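Local coordinates for probable uracil-DNA glycosylase (Acanthamoeba polyphaga mimivirus, PDB 5X55), which is a probable member of the uracil-DNA glycosylase superfamily, with an alpha/beta fold built around a four-stranded parallel sheet, at residues A[109-114]-A[167-172]; A[121-126]-A[153-158]; A[100-105]-A[205-210]. All coordinates share one frame; numbering follows the deposited sequence.

Overall arrangement
The three contacts tie the N-terminal part of the modelled chain to itself and to the alpha/beta body. They are nested in sequence: contact 3 (100-105 with 205-210) closes the widest loop, contact 1 (109-114 with 167-172) lies inside it, and contact 2 (121-126 with 153-158) is innermost. Contact 1 is the middle piece in space too. Its centre is 10 Å from that of contact 3 and 14 Å from that of contact 2, and it touches both, through Y109 on I104 and L171 on L125. Contacts 2 and 3 stay about 11 Å apart at their nearest atoms. Through contact 1, the loop packed on helix 146-159 is linked by a chain of side-chain contacts to the loop after strand 185-189 of the parallel sheet.

Contact 1 of 3, residues A[109-114]-A[167-172]; sequences YHFKSW and YPELLF
The Y167 ring has S113 CA over the centre of one face, 3.7 Å from the centroid, and one face of the W114 indole is covered by P168 CD, 3.4 Å from W114 CD1. On the F111 ring, L170 CD2 sits over one face, offset toward the rim and nearest to CE1. The Y109 ring carries F111 CD2 above its centre, while Y167 CE2 meets its edge in plane, 3.9 Å from Y109 CE1. The first three are CH-pi contacts, and together with the edge contact they pack two loops, each leading into a helix: S113 is the N-cap of helix 114-117, its N-H bound by E116 as in one half of a capping box, and F172 is the N-cap of helix 173-177. Residue types fit their places. The small S113 lets a tyrosine ring lie flat on its backbone, and the compact ring of P168 slides closely past the indole, whose NE1 is bonded to P166 O.

One long polar side chain joins the loops directly. E169, extended beyond CG, brings OE2 to K112 N at 3.3 Å; the bond is nearly straight (169°) and meets the oxygen almost along its C-O axis. E169 OE1 forms a salt bridge with R96, which should favour the charged carboxylate. A water links K112 O, E169 N and E169 OE2. L170 CD1 approaches Y109 OH tip to tip at 3.5 Å, and that hydroxyl accepts a hydrogen bond from a second water at 2.7 Å, which in turn accepts from Y167 N at 2.8 Å.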
loop_
_atom_site.group_PDB
_atom_site.type_symbol
_atom_site.label_atom_id
_atom_site.label_comp_id
_atom_site.label_asym_id
_atom_site.label_seq_id
_atom_site.Cartn_x
_atom_site.Cartn_y
_atom_site.Cartn_z
ATOM N N TYR A 109 20.151 -1.728 7.898
ATOM C CA TYR A 109 19.083 -2.567 7.364
ATOM C C TYR A 109 19.425 -4.022 7.663
ATOM O O TYR A 109 20.285 -4.604 7.003
ATOM C CB TYR A 109 18.964 -2.310 5.866
ATOM C CG TYR A 109 17.729 -2.850 5.181
ATOM C CD1 TYR A 109 17.714 -4.128 4.630
ATOM C CD2 TYR A 109 16.599 -2.055 5.037
ATOM C CE1 TYR A 109 16.599 -4.606 3.988
ATOM C CE2 TYR A 109 15.471 -2.523 4.400
ATOM C CZ TYR A 109 15.474 -3.798 3.874
ATOM O OH TYR A 109 14.349 -4.257 3.229
ATOM N N HIS A 110 18.747 -4.620 8.639
ATOM C CA HIS A 110 19.112 -5.962 9.080
ATOM C C HIS A 110 17.998 -6.979 8.895
ATOM O O HIS A 110 18.053 -8.060 9.486
ATOM C CB HIS A 110 19.580 -5.913 10.532
ATOM C CG HIS A 110 20.734 -4.986 10.727
ATOM N ND1 HIS A 110 21.951 -5.186 10.107
ATOM C CD2 HIS A 110 20.838 -3.813 11.392
ATOM C CE1 HIS A 110 22.769 -4.198 10.419
ATOM N NE2 HIS A 110 22.120 -3.353 11.201
ATOM N N PHE A 111 17.017 -6.681 8.048
ATOM C CA PHE A 111 15.951 -7.634 7.802
ATOM C C PHE A 111 16.477 -8.806 6.990
ATOM O O PHE A 111 17.313 -8.643 6.102
ATOM C CB PHE A 111 14.791 -6.937 7.094
ATOM C CG PHE A 111 14.309 -5.737 7.837
ATOM C CD1 PHE A 111 13.381 -5.868 8.852
ATOM C CD2 PHE A 111 14.839 -4.481 7.574
ATOM C CE1 PHE A 111 12.962 -4.762 9.565
ATOM C CE2 PHE A 111 14.419 -3.382 8.288
ATOM C CZ PHE A 111 13.479 -3.525 9.282
ATOM N N LYS A 112 16.007 -10.002 7.328
ATOM C CA LYS A 112 16.392 -11.187 6.583
ATOM C C LYS A 112 15.631 -11.269 5.260
ATOM O O LYS A 112 14.471 -10.854 5.158
ATOM C CB LYS A 112 16.112 -12.434 7.417
ATOM C CG LYS A 112 16.944 -12.547 8.678
ATOM C CD LYS A 112 16.123 -13.149 9.823
ATOM C CE LYS A 112 15.571 -14.530 9.476
ATOM N NZ LYS A 112 14.546 -15.015 10.477
ATOM N N SER A 113 16.277 -11.852 4.249
ATOM C CA SER A 113 15.606 -12.113 2.984
ATOM C C SER A 113 14.692 -13.329 3.107
ATOM O O SER A 113 14.660 -14.020 4.123
ATOM C CB SER A 113 16.625 -12.317 1.856
ATOM O OG SER A 113 17.311 -13.555 1.989
ATOM N N TRP A 114 13.948 -13.605 2.037
ATOM C CA TRP A 114 13.035 -14.743 2.042
ATOM C C TRP A 114 13.769 -16.060 2.277
ATOM O O TRP A 114 13.346 -16.874 3.109
ATOM C CB TRP A 114 12.248 -14.778 0.740
ATOM C CG TRP A 114 11.171 -13.746 0.740
ATOM C CD1 TRP A 114 11.325 -12.399 0.538
ATOM C CD2 TRP A 114 9.781 -13.959 0.990
ATOM N NE1 TRP A 114 10.114 -11.764 0.643
ATOM C CE2 TRP A 114 9.145 -12.698 0.905
ATOM C CE3 TRP A 114 9.006 -15.093 1.267
ATOM C CZ2 TRP A 114 7.769 -12.538 1.095
ATOM C CZ3 TRP A 114 7.636 -14.935 1.450
ATOM C CH2 TRP A 114 7.033 -13.658 1.365
ATOM N N TYR A 167 11.153 -7.887 1.844
ATOM C CA TYR A 167 11.534 -9.009 2.690
ATOM C C TYR A 167 10.380 -9.380 3.620
ATOM O O TYR A 167 9.492 -8.562 3.883
ATOM C CB TYR A 167 12.790 -8.665 3.486
ATOM C CG TYR A 167 14.051 -8.619 2.636
ATOM C CD1 TYR A 167 14.031 -9.028 1.307
ATOM C CD2 TYR A 167 15.259 -8.180 3.165
ATOM C CE1 TYR A 167 15.163 -8.994 0.541
ATOM C CE2 TYR A 167 16.405 -8.141 2.397
ATOM C CZ TYR A 167 16.347 -8.546 1.085
ATOM O OH TYR A 167 17.471 -8.507 0.304
ATOM N N PRO A 168 10.354 -10.629 4.101
ATOM C CA PRO A 168 9.130 -11.125 4.744
ATOM C C PRO A 168 8.803 -10.433 6.060
ATOM O O PRO A 168 7.624 -10.318 6.398
ATOM C CB PRO A 168 9.398 -12.630 4.924
ATOM C CG PRO A 168 10.811 -12.834 4.652
ATOM C CD PRO A 168 11.343 -11.700 3.872
ATOM N N GLU A 169 9.792 -9.944 6.803
ATOM C CA GLU A 169 9.446 -9.196 8.000
ATOM C C GLU A 169 8.839 -7.840 7.670
ATOM O O GLU A 169 8.293 -7.193 8.570
ATOM C CB GLU A 169 10.674 -9.008 8.893
ATOM C CG GLU A 169 11.335 -10.318 9.342
ATOM C CD GLU A 169 12.584 -10.084 10.197
ATOM O OE1 GLU A 169 12.434 -9.921 11.437
ATOM O OE2 GLU A 169 13.706 -10.038 9.629
ATOM N N LEU A 170 8.909 -7.403 6.411
ATOM C CA LEU A 170 8.242 -6.181 5.974
ATOM C C LEU A 170 7.000 -6.440 5.128
ATOM O O LEU A 170 6.299 -5.484 4.779
ATOM C CB LEU A 170 9.212 -5.309 5.188
ATOM C CG LEU A 170 10.489 -4.966 5.930
ATOM C CD1 LEU A 170 11.391 -4.138 5.023
ATOM C CD2 LEU A 170 10.120 -4.204 7.188
ATOM N N LEU A 171 6.714 -7.701 4.800
ATOM C CA LEU A 171 5.647 -8.031 3.858
ATOM C C LEU A 171 4.310 -7.400 4.244
ATOM O O LEU A 171 3.582 -6.866 3.394
ATOM C CB LEU A 171 5.499 -9.551 3.777
ATOM C CG LEU A 171 4.361 -10.011 2.866
ATOM C CD1 LEU A 171 4.663 -9.576 1.443
ATOM C CD2 LEU A 171 4.166 -11.514 2.961
ATOM N N PHE A 172 3.953 -7.483 5.519
ATOM C CA PHE A 172 2.662 -7.008 5.996
ATOM C C PHE A 172 2.825 -5.756 6.860
ATOM O O PHE A 172 2.062 -5.540 7.806
ATOM C CB PHE A 172 1.944 -8.115 6.767
ATOM C CG PHE A 172 1.488 -9.280 5.917
ATOM C CD1 PHE A 172 0.837 -9.075 4.710
ATOM C CD2 PHE A 172 1.698 -10.593 6.347
ATOM C CE1 PHE A 172 0.400 -10.168 3.923
ATOM C CE2 PHE A 172 1.275 -11.685 5.581
ATOM C CZ PHE A 172 0.612 -11.465 4.359
HETATM O O HOH W 1 12.435 -5.364 1.732
HETATM O O HOH W 2 12.750 -9.999 6.704
#

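Contact 2 of 3, residues A[121-126]-A[153-158]; sequences CKVNLK and KLSSYL
C121 and S155 bring their CA atoms to 5.2 Å where an irregular loop, turning through an inverse gamma turn centred on K122, lies against helix 146-159. The turn is drawn together by a weak bond from V123 N to C121 O, and C121 itself has backbone angles of the left-handed region.

S155 carries the polar part of the contact. Its OG stands beside its own backbone N, anti to the carbonyl carbon (chi1 -69°), and lies 2.9 Å from C121 O. E151 O, one turn back on the helix, is also hydrogen-bonded to this hydroxyl, so which carbonyl receives its single proton is not settled. A small hydroxyl suits the spot, since the loop backbone comes so close here. A water donates to V123 O at 2.7 Å and, weakly, to S155 OG.

Apolar groups meet on each side of the serine along the helix. C121 SG rests on L158 CB at 3.7 Å. V123 sits over S155 and reaches to both leucines: CB is 3.4 Å from S155 OG, CG1 faces L154 CB at 4.1 Å, and CG2 is more loosely placed near L158 CD1. Farther along the loop, L125 crosses L154 at about a right angle, CD2 to CD1 at 3.7 Å, while L125 N is bonded to the E151 carboxylate. Branched aliphatic chains suit these buried positions because they fill them without needing polar partners. W272 packs on L154, and F118 and I164 on L158.

Such spacing is that of an amphipathic helix: L154 and L158, four residues apart, give the buried face, K153 and S156 remain partly exposed, and a loop with an inverse gamma turn packs over S155 and against part of the apolar face.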
loop_
_atom_site.group_PDB
_atom_site.type_symbol
_atom_site.label_atom_id
_atom_site.label_comp_id
_atom_site.label_asym_id
_atom_site.label_seq_id
_atom_site.Cartn_x
_atom_site.Cartn_y
_atom_site.Cartn_z
ATOM N N CYS A 121 12.208 -23.242 2.146
ATOM C CA CYS A 121 11.115 -22.777 1.290
ATOM C C CYS A 121 9.746 -23.118 1.865
ATOM O O CYS A 121 8.774 -23.259 1.133
ATOM C CB CYS A 121 11.262 -23.318 -0.131
ATOM S SG CYS A 121 12.937 -23.013 -0.759
ATOM N N LYS A 122 9.653 -23.210 3.186
ATOM C CA LYS A 122 8.402 -23.548 3.866
ATOM C C LYS A 122 7.607 -22.276 4.185
ATOM O O LYS A 122 7.396 -21.921 5.349
ATOM C CB LYS A 122 8.721 -24.337 5.131
ATOM C CG LYS A 122 9.773 -23.586 5.932
ATOM C CD LYS A 122 10.759 -24.420 6.696
ATOM C CE LYS A 122 11.965 -23.542 6.860
ATOM N NZ LYS A 122 12.112 -22.898 5.549
ATOM N N VAL A 123 7.166 -21.585 3.122
ATOM C CA VAL A 123 6.555 -20.259 3.286
ATOM C C VAL A 123 5.337 -20.344 4.190
ATOM O O VAL A 123 4.438 -21.170 3.992
ATOM C CB VAL A 123 6.180 -19.640 1.929
ATOM C CG1 VAL A 123 5.238 -18.439 2.141
ATOM C CG2 VAL A 123 7.417 -19.186 1.213
ATOM N N ASN A 124 5.304 -19.480 5.193
ATOM C CA ASN A 124 4.243 -19.473 6.192
ATOM C C ASN A 124 3.885 -18.011 6.435
ATOM O O ASN A 124 4.471 -17.352 7.299
ATOM C CB ASN A 124 4.717 -20.177 7.453
ATOM C CG ASN A 124 3.629 -20.355 8.473
ATOM O OD1 ASN A 124 2.646 -19.615 8.494
ATOM N ND2 ASN A 124 3.819 -21.316 9.365
ATOM N N LEU A 125 2.902 -17.517 5.685
ATOM C CA LEU A 125 2.565 -16.092 5.730
ATOM C C LEU A 125 2.038 -15.658 7.095
ATOM O O LEU A 125 2.283 -14.514 7.510
ATOM C CB LEU A 125 1.540 -15.757 4.645
ATOM C CG LEU A 125 1.974 -15.894 3.185
ATOM C CD1 LEU A 125 0.808 -15.612 2.207
ATOM C CD2 LEU A 125 3.143 -14.999 2.881
ATOM N N LYS A 126 1.326 -16.546 7.805
ATOM C CA LYS A 126 0.780 -16.198 9.120
ATOM C C LYS A 126 1.866 -15.726 10.091
ATOM O O LYS A 126 1.641 -14.797 10.878
ATOM C CB LYS A 126 0.017 -17.392 9.696
ATOM C CG LYS A 126 -0.286 -17.290 11.187
ATOM C CD LYS A 126 -1.361 -16.261 11.512
ATOM C CE LYS A 126 -1.104 -15.598 12.876
ATOM N NZ LYS A 126 -0.985 -16.559 14.028
ATOM N N LYS A 153 2.733 -20.969 -4.541
ATOM C CA LYS A 153 3.442 -20.178 -5.542
ATOM C C LYS A 153 4.630 -19.451 -4.927
ATOM O O LYS A 153 5.719 -19.431 -5.519
ATOM C CB LYS A 153 2.494 -19.189 -6.208
ATOM C CG LYS A 153 1.283 -19.840 -6.817
ATOM C CD LYS A 153 0.537 -18.883 -7.716
ATOM C CE LYS A 153 -0.951 -19.199 -7.717
ATOM N NZ LYS A 153 -1.735 -17.999 -8.138
ATOM N N LEU A 154 4.449 -18.863 -3.732
ATOM C CA LEU A 154 5.578 -18.200 -3.081
ATOM C C LEU A 154 6.692 -19.204 -2.782
ATOM O O LEU A 154 7.878 -18.911 -2.990
ATOM C CB LEU A 154 5.114 -17.470 -1.796
ATOM C CG LEU A 154 4.036 -16.378 -1.995
ATOM C CD1 LEU A 154 3.507 -15.729 -0.687
ATOM C CD2 LEU A 154 4.521 -15.290 -2.957
ATOM N N SER A 155 6.330 -20.408 -2.317
ATOM C CA SER A 155 7.356 -21.417 -2.053
ATOM C C SER A 155 8.083 -21.804 -3.332
ATOM O O SER A 155 9.298 -22.037 -3.318
ATOM C CB SER A 155 6.742 -22.662 -1.408
ATOM O OG SER A 155 6.301 -22.411 -0.084
ATOM N N SER A 156 7.357 -21.870 -4.451
ATOM C CA SER A 156 7.998 -22.198 -5.721
ATOM C C SER A 156 8.944 -21.091 -6.166
ATOM O O SER A 156 10.012 -21.378 -6.716
ATOM C CB SER A 156 6.942 -22.500 -6.795
ATOM O OG SER A 156 6.466 -21.332 -7.439
ATOM N N TYR A 157 8.598 -19.817 -5.914
ATOM C CA TYR A 157 9.555 -18.746 -6.208
ATOM C C TYR A 157 10.818 -18.890 -5.365
ATOM O O TYR A 157 11.924 -18.606 -5.837
ATOM C CB TYR A 157 8.950 -17.358 -5.967
ATOM C CG TYR A 157 7.669 -17.020 -6.696
ATOM C CD1 TYR A 157 7.320 -17.633 -7.897
ATOM C CD2 TYR A 157 6.801 -16.078 -6.171
ATOM C CE1 TYR A 157 6.114 -17.293 -8.551
ATOM C CE2 TYR A 157 5.610 -15.743 -6.802
ATOM C CZ TYR A 157 5.268 -16.337 -7.984
ATOM O OH TYR A 157 4.067 -15.960 -8.578
ATOM N N LEU A 158 10.676 -19.298 -4.104
ATOM C CA LEU A 158 11.876 -19.509 -3.291
ATOM C C LEU A 158 12.704 -20.688 -3.779
ATOM O O LEU A 158 13.940 -20.659 -3.671
ATOM C CB LEU A 158 11.512 -19.732 -1.828
ATOM C CG LEU A 158 11.729 -18.487 -0.988
ATOM C CD1 LEU A 158 10.623 -17.504 -1.326
ATOM C CD2 LEU A 158 11.776 -18.816 0.511
HETATM O O HOH W 3 4.410 -23.473 2.572
#

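Contact 3 of 3, residues A[100-105]-A[205-210]; sequences EYILID and MGCSFS
I102 and I104 meet M205 and C207 in a small, buried, mainly apolar contact that packs the C-terminal end of helix 98-102, and the residues leaving it, against the loop following strand 185-189 of the parallel sheet. Only 166 Å² of surface is buried, counting both sides, and no hydrogen bond crosses directly between the segments.

The M205 methyl is at the middle of it. CG occupies the crowded position between the backbone N and the carbonyl carbon (chi1 60°), and a bend at chi3 (-80°) turns CE toward the helix end. There CE lies 3.3 Å from I102 O, 4.0 Å from I102 CD1 and 3.9 Å from I104 CD1. The long, flexible methionine suits this place because its terminal methyl can settle against a carbonyl oxygen and two isoleucine methyls at once. I104 and M205 slide past each other in opposite directions, which also puts I104 CD1 4.0 Å from M205 CB. I102 runs obliquely across the methionine; its CG1 is anti to the backbone N (chi1 -166°), and beyond it CD1 reaches C207 SG at 3.5 Å. Cysteine, compact and weakly polar, accepts an aliphatic methyl readily.

G206 joins the two sulphur residues at backbone angles where a CB would press on the carbonyl O of M205, a natural place for glycine.

Helix 173-177 completes the arrangement: N173 ND2 bonds to both Y101 O and M205 O and thereby bridges the two segments, while T174 OG1 bonds to G206 O. I102 also packs on V177 of that helix and on A244 and I247 of helix 244-248. Beyond the contact, S208 is backbone-bonded to M253 of the sheet's edge strand 251-255.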
loop_
_atom_site.group_PDB
_atom_site.type_symbol
_atom_site.label_atom_id
_atom_site.label_comp_id
_atom_site.label_asym_id
_atom_site.label_seq_id
_atom_site.Cartn_x
_atom_site.Cartn_y
_atom_site.Cartn_z
ATOM N N GLU A 100 10.845 0.154 14.488
ATOM C CA GLU A 100 11.931 -0.592 13.872
ATOM C C GLU A 100 11.518 -1.162 12.522
ATOM O O GLU A 100 12.364 -1.297 11.631
ATOM C CB GLU A 100 12.420 -1.684 14.814
ATOM C CG GLU A 100 13.337 -1.132 15.893
ATOM C CD GLU A 100 13.800 -2.187 16.882
ATOM O OE1 GLU A 100 12.957 -2.722 17.627
ATOM O OE2 GLU A 100 15.012 -2.487 16.903
ATOM N N TYR A 101 10.226 -1.454 12.340
ATOM C CA TYR A 101 9.685 -1.928 11.071
ATOM C C TYR A 101 9.300 -0.795 10.133
ATOM O O TYR A 101 9.455 -0.926 8.914
ATOM C CB TYR A 101 8.441 -2.796 11.296
ATOM C CG TYR A 101 8.666 -4.059 12.089
ATOM C CD1 TYR A 101 9.160 -5.203 11.484
ATOM C CD2 TYR A 101 8.354 -4.114 13.441
ATOM C CE1 TYR A 101 9.364 -6.361 12.202
ATOM C CE2 TYR A 101 8.543 -5.271 14.172
ATOM C CZ TYR A 101 9.048 -6.397 13.547
ATOM O OH TYR A 101 9.246 -7.550 14.278
ATOM N N ILE A 102 8.751 0.301 10.651
ATOM C CA ILE A 102 8.157 1.263 9.731
ATOM C C ILE A 102 9.129 2.410 9.463
ATOM O O ILE A 102 9.126 2.987 8.369
ATOM C CB ILE A 102 6.785 1.763 10.238
ATOM C CG1 ILE A 102 6.033 2.475 9.112
ATOM C CG2 ILE A 102 6.906 2.676 11.441
ATOM C CD1 ILE A 102 5.567 1.543 8.011
ATOM N N LEU A 103 9.983 2.740 10.430
ATOM C CA LEU A 103 10.951 3.824 10.245
ATOM C C LEU A 103 12.320 3.218 9.943
ATOM O O LEU A 103 13.176 3.072 10.814
ATOM C CB LEU A 103 10.992 4.731 11.466
ATOM C CG LEU A 103 11.892 5.938 11.224
ATOM C CD1 LEU A 103 11.223 6.846 10.219
ATOM C CD2 LEU A 103 12.225 6.680 12.505
ATOM N N ILE A 104 12.536 2.898 8.669
ATOM C CA ILE A 104 13.649 2.064 8.230
ATOM C C ILE A 104 14.790 2.930 7.710
ATOM O O ILE A 104 14.571 3.882 6.948
ATOM C CB ILE A 104 13.166 1.082 7.147
ATOM C CG1 ILE A 104 12.182 0.090 7.739
ATOM C CG2 ILE A 104 14.331 0.347 6.492
ATOM C CD1 ILE A 104 11.515 -0.718 6.674
ATOM N N ASP A 105 16.014 2.577 8.085
ATOM C CA ASP A 105 17.218 3.242 7.598
ATOM C C ASP A 105 17.967 2.287 6.676
ATOM O O ASP A 105 18.375 1.196 7.104
ATOM C CB ASP A 105 18.097 3.676 8.768
ATOM C CG ASP A 105 19.402 4.319 8.327
ATOM O OD1 ASP A 105 19.548 4.725 7.149
ATOM O OD2 ASP A 105 20.293 4.438 9.191
ATOM N N MET A 205 9.268 -1.691 0.973
ATOM C CA MET A 205 9.241 -1.848 2.422
ATOM C C MET A 205 7.854 -2.242 2.937
ATOM O O MET A 205 7.571 -2.088 4.118
ATOM C CB MET A 205 9.722 -0.563 3.105
ATOM C CG MET A 205 8.896 0.688 2.802
ATOM S SD MET A 205 9.484 2.030 3.862
ATOM C CE MET A 205 8.642 1.609 5.394
ATOM N N GLY A 206 6.994 -2.788 2.084
ATOM C CA GLY A 206 5.718 -3.283 2.548
ATOM C C GLY A 206 4.662 -2.224 2.718
ATOM O O GLY A 206 3.636 -2.489 3.350
ATOM N N CYS A 207 4.905 -1.026 2.201
ATOM C CA CYS A 207 3.963 0.080 2.180
ATOM C C CYS A 207 3.929 0.622 0.770
ATOM O O CYS A 207 4.977 0.696 0.118
ATOM C CB CYS A 207 4.386 1.208 3.114
ATOM S SG CYS A 207 4.742 0.647 4.718
ATOM N N SER A 208 2.755 1.036 0.309
ATOM C CA SER A 208 2.722 1.696 -0.989
ATOM C C SER A 208 3.406 3.058 -0.895
ATOM O O SER A 208 3.347 3.737 0.138
ATOM C CB SER A 208 1.282 1.826 -1.516
ATOM O OG SER A 208 0.417 2.504 -0.628
ATOM N N PHE A 209 4.135 3.397 -1.961
ATOM C CA PHE A 209 4.801 4.678 -2.189
ATOM C C PHE A 209 6.005 4.962 -1.283
ATOM O O PHE A 209 6.918 5.672 -1.703
ATOM C CB PHE A 209 3.769 5.806 -2.122
ATOM C CG PHE A 209 2.748 5.713 -3.219
ATOM C CD1 PHE A 209 3.077 6.115 -4.514
ATOM C CD2 PHE A 209 1.490 5.155 -2.983
ATOM C CE1 PHE A 209 2.156 6.006 -5.548
ATOM C CE2 PHE A 209 0.571 5.026 -4.019
ATOM C CZ PHE A 209 0.903 5.455 -5.303
ATOM N N SER A 210 6.069 4.371 -0.096
ATOM C CA SER A 210 7.135 4.692 0.843
ATOM C C SER A 210 8.433 3.936 0.532
ATOM O O SER A 210 8.421 2.831 -0.024
ATOM C CB SER A 210 6.677 4.386 2.272
ATOM O OG SER A 210 7.711 4.689 3.186
#